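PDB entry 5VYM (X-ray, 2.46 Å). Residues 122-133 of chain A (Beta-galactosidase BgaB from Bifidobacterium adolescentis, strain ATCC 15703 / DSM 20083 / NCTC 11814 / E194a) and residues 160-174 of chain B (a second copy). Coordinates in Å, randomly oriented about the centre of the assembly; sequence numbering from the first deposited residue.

Chain A, residues 122-133: LGVRGEEFNILG
Chain B, residues 160-174: RLWQNDVNVTGEHAQ

The most unusual feature of this contact is one carbonyl that holds two successive backbone NH groups of the other chain: Gly123(A) O accepts from Thr169(B) N at 2.7 Å and from Gly170(B) N at 3.0 Å, both nearly straight. Gly123(A) is the first residue to leave a helix, at phi/psi 70/14, where positive phi favours glycine. An ideal CB here would also lie a tight 3.3 Å from Ala173(B) CB. Beyond the acceptor site, Gly170(B) to Ala173(B) form a type I turn, and Ala173(B) CB lies 4.1 Å from Gly123(A) O.

From this anchor the chains run antiparallel, burying 887 Å² in all. Val124(A) faces Val168(B) as a non-hydrogen-bonded pair, with CA to CA 4.2 Å; Arg125(A) and Asn167(B) form the next, hydrogen-bonded pair, CA to CA 5.2 Å. Its two bonds are short but bent: Arg125(A) N to Asn167(B) O, 2.7 Å, and Asn167(B) N to Arg125(A) O, 2.8 Å. Val124(A) CA adds a CH contact of 3.2 Å to Asn167(B) O.

The two faces of this ladder differ in character. On one, Val124(A) (chi1 m) brings CG1 to 4.3 Å from Val168(B) CG2 (chi1 t), while its CB lies 4.4 Å from Val166(B) CG1; branched side chains suit this extended backbone. On the other, Arg125(A) extends t,t,t with its end leading away, so its aliphatic root serves the contact, CB lying 4.0 Å from Thr169(B) CG2. Its guanidinium turns to its own chain, where NH2 makes a salt bridge to Glu127(A) OE1 at 3.1 Å. A water bridges the two chains beside Val124(A) and Thr169(B), donating to Val124(A) O at 2.9 Å and lying 3.1 Å from Thr169(B) OG1.

Gly126(A), phi/psi -124/157, allows close packing: its CA sits 3.2 Å from Asp165(B) O, and an ideal CB would clash at 2.0 Å from that oxygen. Glu127(A) N then lies 3.1 Å from Asp165(B) OD2, with Asp165(B) at chi1 t.

Past this point the strands separate, and a buried amide bridges the loop. Gln163(B), chi1 t and chi2 p, uses both ends of its group: NE2 donates to Glu128(A) O at 2.9 Å and to Asp165(B) O of its own chain at 3.2 Å, while OE1 accepts from Asn130(A) N at 2.9 Å. Glutamine suits a site that presents both carbonyls and an NH.

Asn130(A) O repeats the shared-acceptor motif, taking Asn164(B) N at 3.1 Å and, weakly, Asn164(B) ND2 at 2.9 Å. Asn164(B), chi1 m, points toward chain A; its OD1 weakly accepts from Trp162(B) NE1 at 2.7 Å, tying the indole to the same residue.

At the far end the contact mixes apolar side chains with backbone oxygens. Ile131(A), m,m, sets CG2 3.6 Å from Leu161(B) CD1. Trp162(B), chi1 p, offers one ring face to Leu132(A) O, 3.4 Å from CZ2; Leu132(A) is poorly ordered and modelled only to CB.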

# COMPACT_ATOMS: atom_id res chain seq x y z
N LEU A 122 6.33 4.18 2.41
CA LEU A 122 7.11 5.41 2.39
C LEU A 122 6.25 6.66 2.32
O LEU A 122 6.71 7.73 2.72
CB LEU A 122 8.08 5.39 1.20
CG LEU A 122 9.06 4.22 1.13
CD1 LEU A 122 9.78 4.20 -0.20
CD2 LEU A 122 10.06 4.28 2.28
N GLY A 123 5.02 6.55 1.82
CA GLY A 123 4.20 7.73 1.66
C GLY A 123 4.66 8.67 0.57
O GLY A 123 4.20 9.82 0.52
N VAL A 124 5.55 8.22 -0.30
CA VAL A 124 6.00 8.99 -1.45
C VAL A 124 5.71 8.18 -2.71
O VAL A 124 5.41 6.99 -2.65
CB VAL A 124 7.50 9.36 -1.37
CG1 VAL A 124 7.83 9.96 -0.01
CG2 VAL A 124 8.36 8.13 -1.64
N ARG A 125 5.80 8.85 -3.86
CA ARG A 125 5.57 8.17 -5.13
C ARG A 125 6.27 8.92 -6.25
O ARG A 125 6.24 10.15 -6.30
CB ARG A 125 4.07 8.05 -5.44
CG ARG A 125 3.79 7.35 -6.75
CD ARG A 125 2.44 7.71 -7.33
NE ARG A 125 2.43 7.53 -8.78
CZ ARG A 125 2.16 6.38 -9.38
NH1 ARG A 125 1.88 5.30 -8.66
NH2 ARG A 125 2.17 6.30 -10.71
N GLY A 126 6.90 8.17 -7.15
CA GLY A 126 7.42 8.71 -8.39
C GLY A 126 6.84 7.94 -9.56
O GLY A 126 6.41 6.80 -9.40
N GLU A 127 6.81 8.55 -10.75
CA GLU A 127 6.24 7.84 -11.89
C GLU A 127 7.17 6.72 -12.35
O GLU A 127 6.71 5.67 -12.82
CB GLU A 127 5.95 8.80 -13.03
CG GLU A 127 4.83 9.79 -12.74
CD GLU A 127 3.52 9.10 -12.40
OE1 GLU A 127 3.19 8.09 -13.05
OE2 GLU A 127 2.83 9.57 -11.47
N GLU A 128 8.48 6.93 -12.23
CA GLU A 128 9.44 5.93 -12.67
C GLU A 128 10.76 6.18 -11.96
O GLU A 128 11.04 7.28 -11.48
CB GLU A 128 9.63 5.97 -14.19
CG GLU A 128 10.15 7.30 -14.70
CD GLU A 128 10.58 7.23 -16.15
OE1 GLU A 128 10.25 6.22 -16.82
OE2 GLU A 128 11.25 8.17 -16.62
N PHE A 129 11.58 5.13 -11.91
CA PHE A 129 12.95 5.25 -11.43
C PHE A 129 13.75 6.10 -12.41
O PHE A 129 13.95 5.70 -13.56
CB PHE A 129 13.56 3.86 -11.27
CG PHE A 129 15.00 3.86 -10.85
CD1 PHE A 129 15.37 4.38 -9.62
CD2 PHE A 129 15.97 3.32 -11.67
CE1 PHE A 129 16.70 4.37 -9.22
CE2 PHE A 129 17.30 3.31 -11.28
CZ PHE A 129 17.66 3.83 -10.05
N ASN A 130 14.20 7.27 -11.95
CA ASN A 130 14.85 8.24 -12.83
C ASN A 130 16.05 8.84 -12.11
O ASN A 130 15.89 9.54 -11.10
CB ASN A 130 13.87 9.33 -13.25
CG ASN A 130 14.46 10.30 -14.26
OD1 ASN A 130 15.49 10.01 -14.89
ND2 ASN A 130 13.82 11.45 -14.42
N ILE A 131 17.25 8.57 -12.62
CA ILE A 131 18.49 9.10 -12.08
C ILE A 131 19.10 10.01 -13.13
O ILE A 131 19.51 9.55 -14.21
CB ILE A 131 19.47 7.98 -11.69
CG1 ILE A 131 18.82 7.02 -10.70
CG2 ILE A 131 20.73 8.58 -11.12
CD1 ILE A 131 18.47 7.66 -9.37
N LEU A 132 19.17 11.30 -12.83
CA LEU A 132 19.71 12.29 -13.76
C LEU A 132 21.11 12.72 -13.33
O LEU A 132 21.44 12.71 -12.14
CB LEU A 132 18.80 13.51 -13.85
N GLY A 133 21.92 13.10 -14.31
CA GLY A 133 23.28 13.54 -14.05
C GLY A 133 23.84 14.44 -15.14
O GLY A 133 23.71 14.15 -16.33
N ARG B 160 25.76 13.73 -6.08
CA ARG B 160 26.00 13.56 -7.50
C ARG B 160 25.17 12.44 -8.10
O ARG B 160 25.43 12.00 -9.22
CB ARG B 160 27.49 13.32 -7.76
CG ARG B 160 28.36 14.54 -7.54
CD ARG B 160 29.69 14.17 -6.90
NE ARG B 160 29.50 13.48 -5.63
CZ ARG B 160 29.31 14.08 -4.46
NH1 ARG B 160 29.28 15.41 -4.40
NH2 ARG B 160 29.14 13.37 -3.36
N LEU B 161 24.16 11.96 -7.37
CA LEU B 161 23.26 10.92 -7.86
C LEU B 161 21.96 11.05 -7.09
O LEU B 161 21.94 10.86 -5.87
CB LEU B 161 23.87 9.53 -7.66
CG LEU B 161 23.37 8.44 -8.61
CD1 LEU B 161 24.11 8.52 -9.94
CD2 LEU B 161 23.53 7.06 -7.98
N TRP B 162 20.87 11.37 -7.80
CA TRP B 162 19.61 11.65 -7.15
C TRP B 162 18.46 11.09 -7.97
O TRP B 162 18.59 10.83 -9.17
CB TRP B 162 19.41 13.16 -6.95
CG TRP B 162 19.46 13.93 -8.23
CD1 TRP B 162 18.42 14.17 -9.08
CD2 TRP B 162 20.61 14.55 -8.82
NE1 TRP B 162 18.85 14.90 -10.16
CE2 TRP B 162 20.19 15.15 -10.03
CE3 TRP B 162 21.95 14.66 -8.45
CZ2 TRP B 162 21.06 15.84 -10.86
CZ3 TRP B 162 22.82 15.35 -9.28
CH2 TRP B 162 22.37 15.94 -10.47
N GLN B 163 17.33 10.90 -7.30
CA GLN B 163 16.08 10.52 -7.94
C GLN B 163 15.26 11.78 -8.20
O GLN B 163 14.94 12.52 -7.27
CB GLN B 163 15.29 9.54 -7.06
CG GLN B 163 13.85 9.33 -7.50
CD GLN B 163 13.73 8.50 -8.75
OE1 GLN B 163 14.61 7.70 -9.08
NE2 GLN B 163 12.62 8.68 -9.47
N ASN B 164 14.92 12.02 -9.47
CA ASN B 164 14.22 13.24 -9.84
C ASN B 164 12.72 13.16 -9.55
O ASN B 164 12.11 14.18 -9.22
CB ASN B 164 14.43 13.54 -11.32
CG ASN B 164 15.88 13.41 -11.74
OD1 ASN B 164 16.65 14.36 -11.65
ND2 ASN B 164 16.25 12.22 -12.21
N ASP B 165 12.13 11.98 -9.68
CA ASP B 165 10.68 11.81 -9.62
C ASP B 165 10.29 11.34 -8.22
O ASP B 165 10.23 10.14 -7.94
CB ASP B 165 10.22 10.82 -10.70
CG ASP B 165 8.80 11.07 -11.15
OD1 ASP B 165 8.03 11.69 -10.39
OD2 ASP B 165 8.45 10.63 -12.27
N VAL B 166 10.04 12.30 -7.33
CA VAL B 166 9.61 12.02 -5.97
C VAL B 166 8.50 13.00 -5.61
O VAL B 166 8.69 14.22 -5.71
CB VAL B 166 10.75 12.13 -4.95
CG1 VAL B 166 10.21 12.00 -3.53
CG2 VAL B 166 11.80 11.06 -5.21
N ASN B 167 7.35 12.48 -5.19
CA ASN B 167 6.24 13.31 -4.74
C ASN B 167 5.64 12.69 -3.48
O ASN B 167 5.39 11.48 -3.44
CB ASN B 167 5.17 13.46 -5.82
CG ASN B 167 5.65 14.28 -7.00
OD1 ASN B 167 6.04 13.74 -8.03
ND2 ASN B 167 5.63 15.60 -6.84
N VAL B 168 5.43 13.52 -2.47
CA VAL B 168 4.91 13.05 -1.19
C VAL B 168 3.40 12.90 -1.29
O VAL B 168 2.70 13.79 -1.78
CB VAL B 168 5.29 14.03 -0.06
CG1 VAL B 168 4.68 13.59 1.26
CG2 VAL B 168 6.81 14.13 0.05
N THR B 169 2.89 11.76 -0.82
CA THR B 169 1.46 11.45 -0.90
C THR B 169 0.79 11.24 0.45
O THR B 169 -0.39 11.57 0.58
CB THR B 169 1.24 10.19 -1.75
OG1 THR B 169 1.94 9.08 -1.18
CG2 THR B 169 1.72 10.41 -3.17
N GLY B 170 1.50 10.72 1.45
CA GLY B 170 0.86 10.43 2.72
C GLY B 170 0.51 11.70 3.48
O GLY B 170 1.24 12.69 3.46
N GLU B 171 -0.65 11.67 4.15
CA GLU B 171 -1.09 12.83 4.92
C GLU B 171 -0.10 13.17 6.02
O GLU B 171 0.15 14.34 6.30
CB GLU B 171 -2.47 12.56 5.52
CG GLU B 171 -3.55 12.21 4.52
CD GLU B 171 -4.83 11.76 5.20
OE1 GLU B 171 -4.94 11.92 6.43
OE2 GLU B 171 -5.72 11.23 4.50
N HIS B 172 0.47 12.15 6.66
CA HIS B 172 1.37 12.33 7.78
C HIS B 172 2.84 12.18 7.39
O HIS B 172 3.70 12.12 8.28
CB HIS B 172 1.02 11.35 8.90
CG HIS B 172 -0.43 11.36 9.27
ND1 HIS B 172 -1.39 10.68 8.55
CD2 HIS B 172 -1.10 11.99 10.27
CE1 HIS B 172 -2.58 10.87 9.09
NE2 HIS B 172 -2.42 11.66 10.14
N ALA B 173 3.14 12.11 6.10
CA ALA B 173 4.53 12.02 5.67
C ALA B 173 5.20 13.38 5.83
O ALA B 173 4.64 14.42 5.47
CB ALA B 173 4.61 11.56 4.22
N GLN B 174 6.41 13.37 6.39
CA GLN B 174 7.15 14.58 6.69
C GLN B 174 8.40 14.65 5.82
O GLN B 174 9.15 13.67 5.74
CB GLN B 174 7.53 14.63 8.17
CG GLN B 174 8.42 15.81 8.55
CD GLN B 174 8.82 15.78 10.01
OE1 GLN B 174 8.51 14.83 10.73
NE2 GLN B 174 9.52 16.82 10.45
O HOH W 1 2.64 6.20 -2.11